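Side-chain contacts in glutathione s-transferase (Haemonchus contortus, PDB 2WS2), which probably catalyses the conjugation of glutathione to electrophilic substrates, in the manner of a sigma-family glutathione S-transferase: residues L158-M163 against K180-K185; S90-F95 against L153-L158; A119-V124 against Y169-D174; G13-I18 against Q50-E55. All blocks are in the same frame, centred on the assembly; numbering follows the deposited sequence.

Interaction 1 (L158-M163 against K180-K185)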
loop_
_atom_site.group_PDB
_atom_site.type_symbol
_atom_site.label_atom_id
_atom_site.label_comp_id
_atom_site.label_asym_id
_atom_site.label_seq_id
_atom_site.Cartn_x
_atom_site.Cartn_y
_atom_site.Cartn_z
ATOM N N LEU A 158 -13.763 5.610 3.891
ATOM C CA LEU A 158 -13.146 6.676 4.655
ATOM C C LEU A 158 -12.084 7.389 3.835
ATOM O O LEU A 158 -12.028 8.620 3.833
ATOM C CB LEU A 158 -12.684 6.212 6.040
ATOM C CG LEU A 158 -13.802 5.650 6.920
ATOM C CD1 LEU A 158 -13.317 5.252 8.271
ATOM C CD2 LEU A 158 -15.009 6.650 7.056
ATOM N N TYR A 159 -11.351 6.633 3.018
ATOM C CA TYR A 159 -10.163 7.201 2.383
ATOM C C TYR A 159 -10.543 8.109 1.231
ATOM O O TYR A 159 -9.950 9.155 1.029
ATOM C CB TYR A 159 -9.242 6.100 1.858
ATOM C CG TYR A 159 -8.096 5.726 2.780
ATOM C CD1 TYR A 159 -6.969 6.535 2.889
ATOM C CD2 TYR A 159 -8.108 4.519 3.481
ATOM C CE1 TYR A 159 -5.893 6.188 3.717
ATOM C CE2 TYR A 159 -7.014 4.155 4.320
ATOM C CZ TYR A 159 -5.928 4.988 4.418
ATOM O OH TYR A 159 -4.890 4.641 5.248
ATOM N N VAL A 160 -11.507 7.700 0.432
ATOM C CA VAL A 160 -11.761 8.496 -0.745
ATOM C C VAL A 160 -12.621 9.730 -0.405
ATOM O O VAL A 160 -12.478 10.767 -1.039
ATOM C CB VAL A 160 -12.229 7.640 -1.979
ATOM C CG1 VAL A 160 -12.483 6.213 -1.581
ATOM C CG2 VAL A 160 -13.445 8.268 -2.743
ATOM N N ALA A 161 -13.448 9.610 0.621
ATOM C CA ALA A 161 -14.435 10.661 0.962
ATOM C C ALA A 161 -13.760 11.816 1.697
ATOM O O ALA A 161 -14.221 12.981 1.627
ATOM C CB ALA A 161 -15.591 10.079 1.800
ATOM N N GLU A 162 -12.659 11.498 2.399
ATOM C CA GLU A 162 -11.837 12.482 3.090
ATOM C C GLU A 162 -11.017 13.400 2.156
ATOM O O GLU A 162 -10.759 14.528 2.509
ATOM C CB GLU A 162 -10.972 11.789 4.175
ATOM C CG GLU A 162 -9.944 12.635 4.903
ATOM C CD GLU A 162 -10.546 13.833 5.689
ATOM O OE1 GLU A 162 -9.873 14.878 5.730
ATOM O OE2 GLU A 162 -11.652 13.720 6.272
ATOM N N MET A 163 -10.640 12.951 0.965
ATOM C CA MET A 163 -10.007 13.843 -0.022
ATOM C C MET A 163 -10.924 14.972 -0.525
ATOM O O MET A 163 -10.577 15.703 -1.473
ATOM C CB MET A 163 -9.477 13.032 -1.210
ATOM C CG MET A 163 -10.430 12.853 -2.349
ATOM S SD MET A 163 -9.638 13.256 -3.917
ATOM C CE MET A 163 -8.253 14.277 -3.379
ATOM N N LYS A 180 -19.156 12.920 -5.488
ATOM C CA LYS A 180 -19.536 13.969 -4.533
ATOM C C LYS A 180 -20.565 13.519 -3.507
ATOM O O LYS A 180 -20.450 13.817 -2.354
ATOM C CB LYS A 180 -19.953 15.287 -5.257
ATOM C CG LYS A 180 -20.388 16.404 -4.292
ATOM C CD LYS A 180 -20.476 17.743 -5.033
ATOM C CE LYS A 180 -21.486 18.711 -4.374
ATOM N NZ LYS A 180 -22.009 19.678 -5.433
ATOM N N ALA A 181 -21.553 12.752 -3.908
ATOM C CA ALA A 181 -22.594 12.325 -2.967
ATOM C C ALA A 181 -22.160 11.159 -2.072
ATOM O O ALA A 181 -22.702 10.944 -0.991
ATOM C CB ALA A 181 -23.839 11.950 -3.728
ATOM N N HIS A 182 -21.195 10.383 -2.534
ATOM C CA HIS A 182 -20.659 9.312 -1.690
ATOM C C HIS A 182 -20.128 9.943 -0.426
ATOM O O HIS A 182 -20.500 9.567 0.695
ATOM C CB HIS A 182 -19.561 8.516 -2.444
ATOM C CG HIS A 182 -18.836 7.523 -1.579
ATOM N ND1 HIS A 182 -17.503 7.663 -1.262
ATOM C CD2 HIS A 182 -19.262 6.413 -0.931
ATOM C CE1 HIS A 182 -17.130 6.666 -0.480
ATOM N NE2 HIS A 182 -18.181 5.899 -0.254
ATOM N N ALA A 183 -19.285 10.942 -0.628
ATOM C CA ALA A 183 -18.539 11.579 0.434
ATOM C C ALA A 183 -19.451 12.436 1.322
ATOM O O ALA A 183 -19.132 12.670 2.481
ATOM C CB ALA A 183 -17.400 12.410 -0.156
ATOM N N GLU A 184 -20.598 12.874 0.785
ATOM C CA GLU A 184 -21.609 13.513 1.623
ATOM C C GLU A 184 -22.197 12.427 2.521
ATOM O O GLU A 184 -22.296 12.604 3.729
ATOM C CB GLU A 184 -22.721 14.173 0.786
ATOM C CG GLU A 184 -22.409 15.556 0.305
ATOM C CD GLU A 184 -23.632 16.253 -0.261
ATOM O OE1 GLU A 184 -23.945 17.354 0.234
ATOM O OE2 GLU A 184 -24.299 15.682 -1.176
ATOM N N LYS A 185 -22.553 11.296 1.920
ATOM C CA LYS A 185 -23.182 10.163 2.639
ATOM C C LYS A 185 -22.276 9.555 3.700
ATOM O O LYS A 185 -22.712 9.240 4.810
ATOM C CB LYS A 185 -23.634 9.082 1.627
ATOM C CG LYS A 185 -24.153 7.784 2.210
ATOM C CD LYS A 185 -24.095 6.657 1.147
ATOM C CE LYS A 185 -24.883 5.420 1.558
ATOM N NZ LYS A 185 -26.268 5.621 2.159
#
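Ala161 and Ala183 meet methyl to methyl where helices 155-162 and 177-186 come together, CB to CB at 3.5 Å. Each methyl also lies against the backbone of its partner: Ala161 CB is 3.6 Å from Ala183 CA, and Ala183 CB is equally close to Ala161 CA. Small side chains at this point let the two backbones come near each other, the CA atoms of Ala161 and Ala183 being 4.2 Å apart. The short helical segments run at 112° to one another, which confines the close contact to a single turn of each.

His182 widens the contact. Its CB points toward helix 155-162 but is still 6.0 Å from Ala161 CB, and CG, turned anti to the backbone N (chi1 172°), directs the ring toward that helix. CG remains at 5.3 Å from Ala161 CB; ND1 comes closer, 4.3 Å from that methyl and 4.4 Å from Val160 CG2, both approaching the ring obliquely. At the tip, NE2 probably hydrogen-bonds to Asp157 OD1, one turn earlier on helix 155-162, which would help to set the rotation of the ring.

The contact is buried. Tyr173 covers Ala183, Leu148 packs on both Val160 and His182, and on other sides of helix 155-162 Leu158 rests on helix 16-24 while Tyr159 reaches helices 16-24, 64-75 and 82-100.

Interaction 2 (S90-F95 against L153-L158)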
loop_
_atom_site.group_PDB
_atom_site.type_symbol
_atom_site.label_atom_id
_atom_site.label_comp_id
_atom_site.label_asym_id
_atom_site.label_seq_id
_atom_site.Cartn_x
_atom_site.Cartn_y
_atom_site.Cartn_z
ATOM N N SER A 90 -8.246 -3.433 -2.232
ATOM C CA SER A 90 -7.801 -3.076 -3.589
ATOM C C SER A 90 -8.179 -1.638 -3.950
ATOM O O SER A 90 -7.485 -0.975 -4.724
ATOM C CB SER A 90 -8.408 -4.029 -4.651
ATOM O OG SER A 90 -9.783 -3.655 -4.924
ATOM N N ILE A 91 -9.326 -1.200 -3.443
ATOM C CA ILE A 91 -9.788 0.226 -3.625
ATOM C C ILE A 91 -8.962 1.281 -2.812
ATOM O O ILE A 91 -8.487 2.245 -3.363
ATOM C CB ILE A 91 -11.309 0.393 -3.356
ATOM C CG1 ILE A 91 -12.093 -0.510 -4.320
ATOM C CG2 ILE A 91 -11.722 1.903 -3.555
ATOM C CD1 ILE A 91 -13.616 -0.549 -4.124
ATOM N N ALA A 92 -8.766 1.052 -1.517
ATOM C CA ALA A 92 -7.734 1.789 -0.725
ATOM C C ALA A 92 -6.325 1.863 -1.349
ATOM O O ALA A 92 -5.584 2.826 -1.145
ATOM C CB ALA A 92 -7.634 1.230 0.689
ATOM N N ASP A 93 -5.950 0.822 -2.082
ATOM C CA ASP A 93 -4.646 0.750 -2.708
ATOM C C ASP A 93 -4.722 1.679 -3.938
ATOM O O ASP A 93 -3.810 2.446 -4.228
ATOM C CB ASP A 93 -4.424 -0.670 -3.170
ATOM C CG ASP A 93 -3.302 -1.415 -2.384
ATOM O OD1 ASP A 93 -2.913 -1.082 -1.224
ATOM O OD2 ASP A 93 -2.883 -2.410 -2.954
ATOM N N GLN A 94 -5.826 1.568 -4.674
ATOM C CA GLN A 94 -6.010 2.308 -5.911
ATOM C C GLN A 94 -6.110 3.822 -5.638
ATOM O O GLN A 94 -5.573 4.640 -6.392
ATOM C CB GLN A 94 -7.277 1.837 -6.623
ATOM C CG GLN A 94 -7.619 2.637 -7.871
ATOM C CD GLN A 94 -6.690 2.280 -9.014
ATOM O OE1 GLN A 94 -6.077 1.206 -9.012
ATOM N NE2 GLN A 94 -6.599 3.145 -9.998
ATOM N N PHE A 95 -6.841 4.180 -4.587
ATOM C CA PHE A 95 -6.942 5.586 -4.169
ATOM C C PHE A 95 -5.550 6.112 -3.820
ATOM O O PHE A 95 -5.134 7.179 -4.281
ATOM C CB PHE A 95 -7.934 5.736 -3.000
ATOM C CG PHE A 95 -7.839 7.041 -2.288
ATOM C CD1 PHE A 95 -8.350 8.209 -2.867
ATOM C CD2 PHE A 95 -7.215 7.124 -1.042
ATOM C CE1 PHE A 95 -8.262 9.433 -2.224
ATOM C CE2 PHE A 95 -7.127 8.365 -0.355
ATOM C CZ PHE A 95 -7.648 9.523 -0.966
ATOM N N LEU A 153 -20.345 0.987 6.275
ATOM C CA LEU A 153 -19.161 1.751 6.006
ATOM C C LEU A 153 -17.958 0.792 6.031
ATOM O O LEU A 153 -17.907 -0.088 6.847
ATOM C CB LEU A 153 -18.998 2.888 7.026
ATOM C CG LEU A 153 -19.660 4.249 6.717
ATOM C CD1 LEU A 153 -19.307 4.772 5.323
ATOM C CD2 LEU A 153 -21.175 4.175 6.888
ATOM N N THR A 154 -17.051 0.954 5.092
ATOM C CA THR A 154 -15.703 0.340 5.214
ATOM C C THR A 154 -14.603 1.427 5.185
ATOM O O THR A 154 -14.931 2.593 4.945
ATOM C CB THR A 154 -15.546 -0.730 4.123
ATOM O OG1 THR A 154 -14.459 -1.622 4.455
ATOM C CG2 THR A 154 -15.334 -0.084 2.761
ATOM N N PHE A 155 -13.306 1.102 5.397
ATOM C CA PHE A 155 -12.302 2.183 5.489
ATOM C C PHE A 155 -11.994 2.667 4.093
ATOM O O PHE A 155 -11.441 3.770 3.917
ATOM C CB PHE A 155 -10.984 1.794 6.256
ATOM C CG PHE A 155 -10.214 0.653 5.612
ATOM C CD1 PHE A 155 -10.444 -0.657 6.012
ATOM C CD2 PHE A 155 -9.297 0.883 4.595
ATOM C CE1 PHE A 155 -9.775 -1.735 5.409
ATOM C CE2 PHE A 155 -8.597 -0.188 3.992
ATOM C CZ PHE A 155 -8.852 -1.498 4.406
ATOM N N ALA A 156 -12.401 1.876 3.099
ATOM C CA ALA A 156 -12.259 2.287 1.705
ATOM C C ALA A 156 -13.129 3.533 1.391
ATOM O O ALA A 156 -12.712 4.415 0.632
ATOM C CB ALA A 156 -12.590 1.184 0.796
ATOM N N ASP A 157 -14.331 3.538 1.968
ATOM C CA ASP A 157 -15.169 4.750 2.074
ATOM C C ASP A 157 -14.435 5.905 2.778
ATOM O O ASP A 157 -14.441 7.042 2.298
ATOM C CB ASP A 157 -16.448 4.382 2.829
ATOM C CG ASP A 157 -17.359 3.496 1.995
ATOM O OD1 ASP A 157 -17.564 3.816 0.832
ATOM O OD2 ASP A 157 -17.849 2.474 2.485
ATOM N N LEU A 158 -13.763 5.610 3.891
ATOM C CA LEU A 158 -13.146 6.676 4.655
ATOM C C LEU A 158 -12.084 7.389 3.835
ATOM O O LEU A 158 -12.028 8.620 3.833
ATOM C CB LEU A 158 -12.684 6.212 6.040
ATOM C CG LEU A 158 -13.802 5.650 6.920
ATOM C CD1 LEU A 158 -13.317 5.252 8.271
ATOM C CD2 LEU A 158 -15.009 6.650 7.056
#
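Ile91 and Ala92 of helix 82-100 pack against Phe155 and Ala156 in a buried contact of apolar side chains between that long helix and the first turn of helix 155-162. No hydrogen bond crosses it. The evidence is the closeness of the backbones and the methyl packing: the CA atoms of Ala92 and Ala156 are 5.2 Å apart, and Ala156 CB points at the turn of helix 82-100, lying 4.4 Å from Ile91 CB and 4.5 Å from Ala92 N.

Phe155 takes the other half of the contact. Its CG sits between the backbone N and the carbonyl carbon (chi1 61°), which swings the ring alongside helix 82-100 and brings CE2 to 3.7 Å from Ala92 CB. The methyl approaches the ring obliquely. Val88 and Asp89, a turn earlier on helix 82-100, also touch this ring, and Ile17 meets Phe155 from helix 16-24.

The start of helix 155-162 is secured within its own segment. Thr154 occupies the N-cap position, and its N-H bonds to Asp157 OD2 at 3.1 Å, nearly straight at 174°, using the anti lone pair of that oxygen. Thr154 OG1 bonds elsewhere, to Tyr77 O, while Asp157 OD1 accepts the N-H of Leu148.

On helix 82-100 Gln94 bonds to Gln63 and Gln50 of the second subunit, so this helix faces the dimer partner as well. Asp157 supplies one half of a capping box; Thr-x-x-Asp at the start of this central helix is characteristic of the all-helical C-terminal domain of glutathione transferases.

Interaction 3 (A119-V124 against Y169-D174)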
loop_
_atom_site.group_PDB
_atom_site.type_symbol
_atom_site.label_atom_id
_atom_site.label_comp_id
_atom_site.label_asym_id
_atom_site.label_seq_id
_atom_site.Cartn_x
_atom_site.Cartn_y
_atom_site.Cartn_z
ATOM N N ALA A 119 -0.522 23.506 -16.780
ATOM C CA ALA A 119 -0.154 22.314 -17.548
ATOM C C ALA A 119 0.332 21.138 -16.693
ATOM O O ALA A 119 0.850 20.154 -17.222
ATOM C CB ALA A 119 0.833 22.650 -18.669
ATOM N N LEU A 120 0.156 21.244 -15.381
ATOM C CA LEU A 120 0.297 20.109 -14.471
ATOM C C LEU A 120 -1.100 19.675 -14.064
ATOM O O LEU A 120 -1.392 18.474 -13.939
ATOM C CB LEU A 120 1.095 20.486 -13.233
ATOM C CG LEU A 120 2.618 20.360 -13.276
ATOM C CD1 LEU A 120 3.050 20.095 -11.887
ATOM C CD2 LEU A 120 3.086 19.239 -14.223
ATOM N N GLU A 121 -1.956 20.664 -13.853
ATOM C CA GLU A 121 -3.378 20.420 -13.804
ATOM C C GLU A 121 -3.723 19.507 -14.963
ATOM O O GLU A 121 -4.235 18.429 -14.733
ATOM C CB GLU A 121 -4.150 21.729 -13.925
ATOM C CG GLU A 121 -5.628 21.621 -13.573
ATOM C CD GLU A 121 -6.182 22.897 -12.979
ATOM O OE1 GLU A 121 -7.369 23.208 -13.241
ATOM O OE2 GLU A 121 -5.444 23.580 -12.216
ATOM N N LYS A 122 -3.420 19.935 -16.188
ATOM C CA LYS A 122 -3.868 19.240 -17.403
ATOM C C LYS A 122 -3.026 18.063 -17.946
ATOM O O LYS A 122 -3.557 17.281 -18.727
ATOM C CB LYS A 122 -4.213 20.235 -18.534
ATOM C CG LYS A 122 -3.051 21.073 -19.064
ATOM C CD LYS A 122 -3.523 22.173 -20.024
ATOM C CE LYS A 122 -3.702 23.532 -19.336
ATOM N NZ LYS A 122 -3.236 24.654 -20.221
ATOM N N ASP A 123 -1.748 17.939 -17.570
ATOM C CA ASP A 123 -0.921 16.776 -18.039
ATOM C C ASP A 123 -0.583 15.773 -16.912
ATOM O O ASP A 123 0.033 14.717 -17.149
ATOM C CB ASP A 123 0.347 17.211 -18.816
ATOM C CG ASP A 123 0.042 17.752 -20.246
ATOM O OD1 ASP A 123 -0.180 16.974 -21.205
ATOM O OD2 ASP A 123 0.059 18.977 -20.429
ATOM N N VAL A 124 -1.007 16.090 -15.697
ATOM C CA VAL A 124 -0.881 15.172 -14.564
ATOM C C VAL A 124 -2.240 14.935 -13.868
ATOM O O VAL A 124 -2.772 13.821 -13.900
ATOM C CB VAL A 124 0.178 15.666 -13.541
ATOM C CG1 VAL A 124 0.037 14.932 -12.207
ATOM C CG2 VAL A 124 1.612 15.545 -14.112
ATOM N N TYR A 169 -9.247 22.932 -4.450
ATOM C CA TYR A 169 -9.813 22.611 -5.752
ATOM C C TYR A 169 -11.331 22.469 -5.613
ATOM O O TYR A 169 -11.836 21.371 -5.296
ATOM C CB TYR A 169 -9.196 21.328 -6.300
ATOM C CG TYR A 169 -9.079 21.321 -7.792
ATOM C CD1 TYR A 169 -8.017 21.942 -8.412
ATOM C CD2 TYR A 169 -10.049 20.714 -8.589
ATOM C CE1 TYR A 169 -7.901 21.954 -9.788
ATOM C CE2 TYR A 169 -9.938 20.705 -9.966
ATOM C CZ TYR A 169 -8.858 21.338 -10.568
ATOM O OH TYR A 169 -8.722 21.356 -11.945
ATOM N N PRO A 170 -12.073 23.588 -5.812
ATOM C CA PRO A 170 -13.543 23.607 -5.705
ATOM C C PRO A 170 -14.256 22.714 -6.719
ATOM O O PRO A 170 -15.334 22.194 -6.412
ATOM C CB PRO A 170 -13.900 25.088 -5.997
ATOM C CG PRO A 170 -12.778 25.569 -6.841
ATOM C CD PRO A 170 -11.549 24.885 -6.276
ATOM N N LYS A 171 -13.675 22.575 -7.918
ATOM C CA LYS A 171 -14.266 21.813 -9.026
ATOM C C LYS A 171 -13.748 20.358 -9.076
ATOM O O LYS A 171 -13.609 19.762 -10.151
ATOM C CB LYS A 171 -14.027 22.531 -10.366
ATOM C CG LYS A 171 -12.618 23.130 -10.516
ATOM C CD LYS A 171 -12.455 23.996 -11.784
ATOM C CE LYS A 171 -10.966 24.289 -12.037
ATOM N NZ LYS A 171 -10.376 25.215 -11.026
ATOM N N LEU A 172 -13.478 19.814 -7.897
ATOM C CA LEU A 172 -12.886 18.477 -7.750
ATOM C C LEU A 172 -13.784 17.383 -8.345
ATOM O O LEU A 172 -13.393 16.739 -9.317
ATOM C CB LEU A 172 -12.504 18.211 -6.305
ATOM C CG LEU A 172 -11.631 16.973 -5.988
ATOM C CD1 LEU A 172 -10.294 16.929 -6.748
ATOM C CD2 LEU A 172 -11.396 16.937 -4.529
ATOM N N TYR A 173 -14.990 17.177 -7.824
ATOM C CA TYR A 173 -15.857 16.197 -8.492
ATOM C C TYR A 173 -16.932 16.861 -9.365
ATOM O O TYR A 173 -18.134 16.619 -9.179
ATOM C CB TYR A 173 -16.485 15.135 -7.544
ATOM C CG TYR A 173 -15.977 14.997 -6.112
ATOM C CD1 TYR A 173 -16.718 14.303 -5.184
ATOM C CD2 TYR A 173 -14.793 15.552 -5.691
ATOM C CE1 TYR A 173 -16.310 14.148 -3.885
ATOM C CE2 TYR A 173 -14.379 15.418 -4.385
ATOM C CZ TYR A 173 -15.143 14.727 -3.494
ATOM O OH TYR A 173 -14.718 14.578 -2.213
ATOM N N ASP A 174 -16.482 17.703 -10.304
ATOM C CA ASP A 174 -17.366 18.461 -11.194
ATOM C C ASP A 174 -18.248 17.518 -12.032
ATOM O O ASP A 174 -19.419 17.299 -11.697
ATOM C CB ASP A 174 -16.569 19.463 -12.060
ATOM C CG ASP A 174 -17.477 20.500 -12.752
ATOM O OD1 ASP A 174 -18.268 21.177 -12.049
ATOM O OD2 ASP A 174 -17.399 20.637 -13.990
#
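Glu121 lays its carboxylate at the edge of the Tyr169 ring, OE1 close to the ring plane and the carboxylate turned 72° from it. OE1 is 2.6 Å from Tyr169 OH, a hydrogen-bonding distance, and Glu121 CD lies 3.7 Å from Tyr169 CE1. With CG anti to the backbone N (chi1 -167°), the glutamate projects from helix 118-143 across a wide gap: the nearest CA atoms, those of Glu121 and Tyr169, are 10.5 Å apart, and side chains alone bridge it.

Lys171, two residues further along the type I turn that runs from Tyr169 to Leu172, also points toward the glutamate. Its chain runs extended to CE, which lies 3.9 Å from Glu121 OE1; the bend at the last torsion then sets NZ at 4.2 Å from the same oxygen, too far for a salt bridge.

The polar ends have further partners. Glu121 OE2 is hydrogen-bonded to Tyr105 OH, and Glu126 OE2 is a second acceptor within reach of Tyr169 OH. Tyr169 thus sets one hydroxyl between two carboxylates, and its single proton cannot fully serve both. The crowding of negative charge probably raises the proton affinity of one of the glutamates, an effect that the nearby lysine ammonium would partly offset.

Interaction 4 (G13-I18 against Q50-E55)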
loop_
_atom_site.group_PDB
_atom_site.type_symbol
_atom_site.label_atom_id
_atom_site.label_comp_id
_atom_site.label_asym_id
_atom_site.label_seq_id
_atom_site.Cartn_x
_atom_site.Cartn_y
_atom_site.Cartn_z
ATOM N N GLY A 13 -3.429 14.337 7.721
ATOM C CA GLY A 13 -2.348 13.633 7.059
ATOM C C GLY A 13 -2.568 12.146 6.987
ATOM O O GLY A 13 -3.636 11.688 6.571
ATOM N N ALA A 14 -1.546 11.402 7.421
ATOM C CA ALA A 14 -1.519 9.940 7.290
ATOM C C ALA A 14 -2.185 9.265 8.496
ATOM O O ALA A 14 -2.182 8.042 8.625
ATOM C CB ALA A 14 -0.059 9.463 7.152
ATOM N N ALA A 15 -2.748 10.039 9.407
ATOM C CA ALA A 15 -3.344 9.415 10.577
ATOM C C ALA A 15 -4.847 9.670 10.669
ATOM O O ALA A 15 -5.516 9.190 11.587
ATOM C CB ALA A 15 -2.635 9.884 11.831
ATOM N N GLU A 16 -5.375 10.418 9.708
ATOM C CA GLU A 16 -6.787 10.854 9.797
ATOM C C GLU A 16 -7.750 9.677 9.722
ATOM O O GLU A 16 -8.586 9.489 10.621
ATOM C CB GLU A 16 -7.103 11.956 8.758
ATOM C CG GLU A 16 -8.507 12.650 8.926
ATOM C CD GLU A 16 -8.777 13.194 10.329
ATOM O OE1 GLU A 16 -7.822 13.419 11.119
ATOM O OE2 GLU A 16 -9.967 13.408 10.665
ATOM N N ILE A 17 -7.604 8.841 8.690
ATOM C CA ILE A 17 -8.436 7.640 8.573
ATOM C C ILE A 17 -8.432 6.734 9.842
ATOM O O ILE A 17 -9.505 6.389 10.384
ATOM C CB ILE A 17 -8.155 6.880 7.202
ATOM C CG1 ILE A 17 -9.320 5.996 6.794
ATOM C CG2 ILE A 17 -6.860 6.125 7.265
ATOM C CD1 ILE A 17 -9.656 4.943 7.813
ATOM N N ILE A 18 -7.242 6.360 10.322
ATOM C CA ILE A 18 -7.085 5.711 11.630
ATOM C C ILE A 18 -7.916 6.420 12.694
ATOM O O ILE A 18 -8.597 5.771 13.482
ATOM C CB ILE A 18 -5.589 5.734 12.157
ATOM C CG1 ILE A 18 -4.597 5.037 11.210
ATOM C CG2 ILE A 18 -5.507 5.140 13.537
ATOM C CD1 ILE A 18 -3.027 5.312 11.653
ATOM N N GLN A 50 9.485 6.726 12.226
ATOM C CA GLN A 50 8.468 7.244 11.366
ATOM C C GLN A 50 7.155 7.374 12.163
ATOM O O GLN A 50 6.949 6.707 13.193
ATOM C CB GLN A 50 8.281 6.313 10.146
ATOM C CG GLN A 50 9.291 6.558 9.003
ATOM C CD GLN A 50 9.157 5.592 7.823
ATOM O OE1 GLN A 50 10.146 5.329 7.129
ATOM N NE2 GLN A 50 7.925 5.076 7.570
ATOM N N LEU A 51 6.288 8.263 11.696
ATOM C CA LEU A 51 4.929 8.313 12.223
ATOM C C LEU A 51 3.952 8.121 11.055
ATOM O O LEU A 51 4.301 8.420 9.912
ATOM C CB LEU A 51 4.694 9.624 12.980
ATOM C CG LEU A 51 5.365 9.881 14.336
ATOM C CD1 LEU A 51 4.950 11.285 14.896
ATOM C CD2 LEU A 51 5.112 8.784 15.378
ATOM N N PRO A 52 2.712 7.662 11.320
ATOM C CA PRO A 52 2.059 7.406 12.586
ATOM C C PRO A 52 2.442 6.070 13.167
ATOM O O PRO A 52 2.908 5.197 12.432
ATOM C CB PRO A 52 0.576 7.425 12.212
ATOM C CG PRO A 52 0.541 6.947 10.828
ATOM C CD PRO A 52 1.813 7.366 10.177
ATOM N N VAL A 53 2.279 5.941 14.476
ATOM C CA VAL A 53 2.491 4.693 15.178
ATOM C C VAL A 53 1.360 4.470 16.146
ATOM O O VAL A 53 1.056 5.345 16.968
ATOM C CB VAL A 53 3.785 4.753 16.013
ATOM C CG1 VAL A 53 3.826 3.612 17.011
ATOM C CG2 VAL A 53 5.017 4.763 15.080
ATOM N N LEU A 54 0.761 3.287 16.074
ATOM C CA LEU A 54 -0.166 2.803 17.075
ATOM C C LEU A 54 0.446 1.959 18.221
ATOM O O LEU A 54 1.271 1.055 17.984
ATOM C CB LEU A 54 -1.268 1.989 16.408
ATOM C CG LEU A 54 -2.369 1.639 17.409
ATOM C CD1 LEU A 54 -3.199 2.928 17.764
ATOM C CD2 LEU A 54 -3.237 0.537 16.907
ATOM N N GLU A 55 0.007 2.231 19.454
ATOM C CA GLU A 55 0.239 1.306 20.553
ATOM C C GLU A 55 -1.021 0.675 21.100
ATOM O O GLU A 55 -2.014 1.373 21.382
ATOM C CB GLU A 55 1.029 1.961 21.705
ATOM C CG GLU A 55 2.352 2.576 21.283
ATOM C CD GLU A 55 3.244 2.894 22.460
ATOM O OE1 GLU A 55 4.241 3.633 22.253
ATOM O OE2 GLU A 55 2.935 2.433 23.582
#
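The peptide bond between Leu51 and Pro52 is cis, placing their CA atoms only 3.0 Å apart, and Pro52 CA lies 6.1 Å from Ala15 CA at the start of helix 16-24. This is the cis-proline loop of the thioredoxin fold, found here in the N-terminal domain, just before strand 53-56; in related transferases it borders the glutathione site.

Pro52 carries the contact, its ring received by three side chains from the facing segment. CB meets Ala15 CB at 4.1 Å. CD lies at the same distance from Ala14 CB, so successive alanines take different parts of the ring. Ile18, in the first turn of the helix, reaches over from the third side: CG2 is anti to the backbone N, CG1 runs beside that N (chi1 -59°), and the extended second torsion carries CD1 to 4.0 Å from Pro52 CG. Isoleucine and proline cross at a slant. All of these contacts are apolar, and no hydrogen bond joins the two segments.

Strand 4-9 closes the region from another side. Tyr8 touches both Ala15 and Pro52, and its OH is hydrogen-bonded to Ala14 N, tying the loop before the helix to the strand. Helix 64-75 adds Ile67 and Val68 against Ile18. Further along, Leu54 also points toward the helix, though Leu54 CD1 stays 5.3 Å from Ile18 CG2, and it packs on Ile67. The closest approach between the segments involves a backbone atom: Ala14 O stands 3.7 Å from Pro52 CG.

Overall arrangement
Interactions 1 and 2 use successive parts of helix 155-162, share Leu158 and are buried, centres about 10 Å apart; alanines bring backbones close in both, against each other in interaction 1 and against Ile91 and Phe155 in interaction 2, and Phe95 of the second packs on Tyr159, Val160 and Met163 of the first. Interaction 4 is also buried and apolar, but belongs to the N-terminal domain; Ile17 connects it to the helical domain by touching Phe155, Leu158 and Tyr159. Interaction 3 differs: partly exposed, polar and built on long side chains, it lies toward the periphery, about 28 Å from interaction 4 between centres. Tyr173 and Leu172 join its loop to interaction 1, against Lys180, Ala183 and Met163.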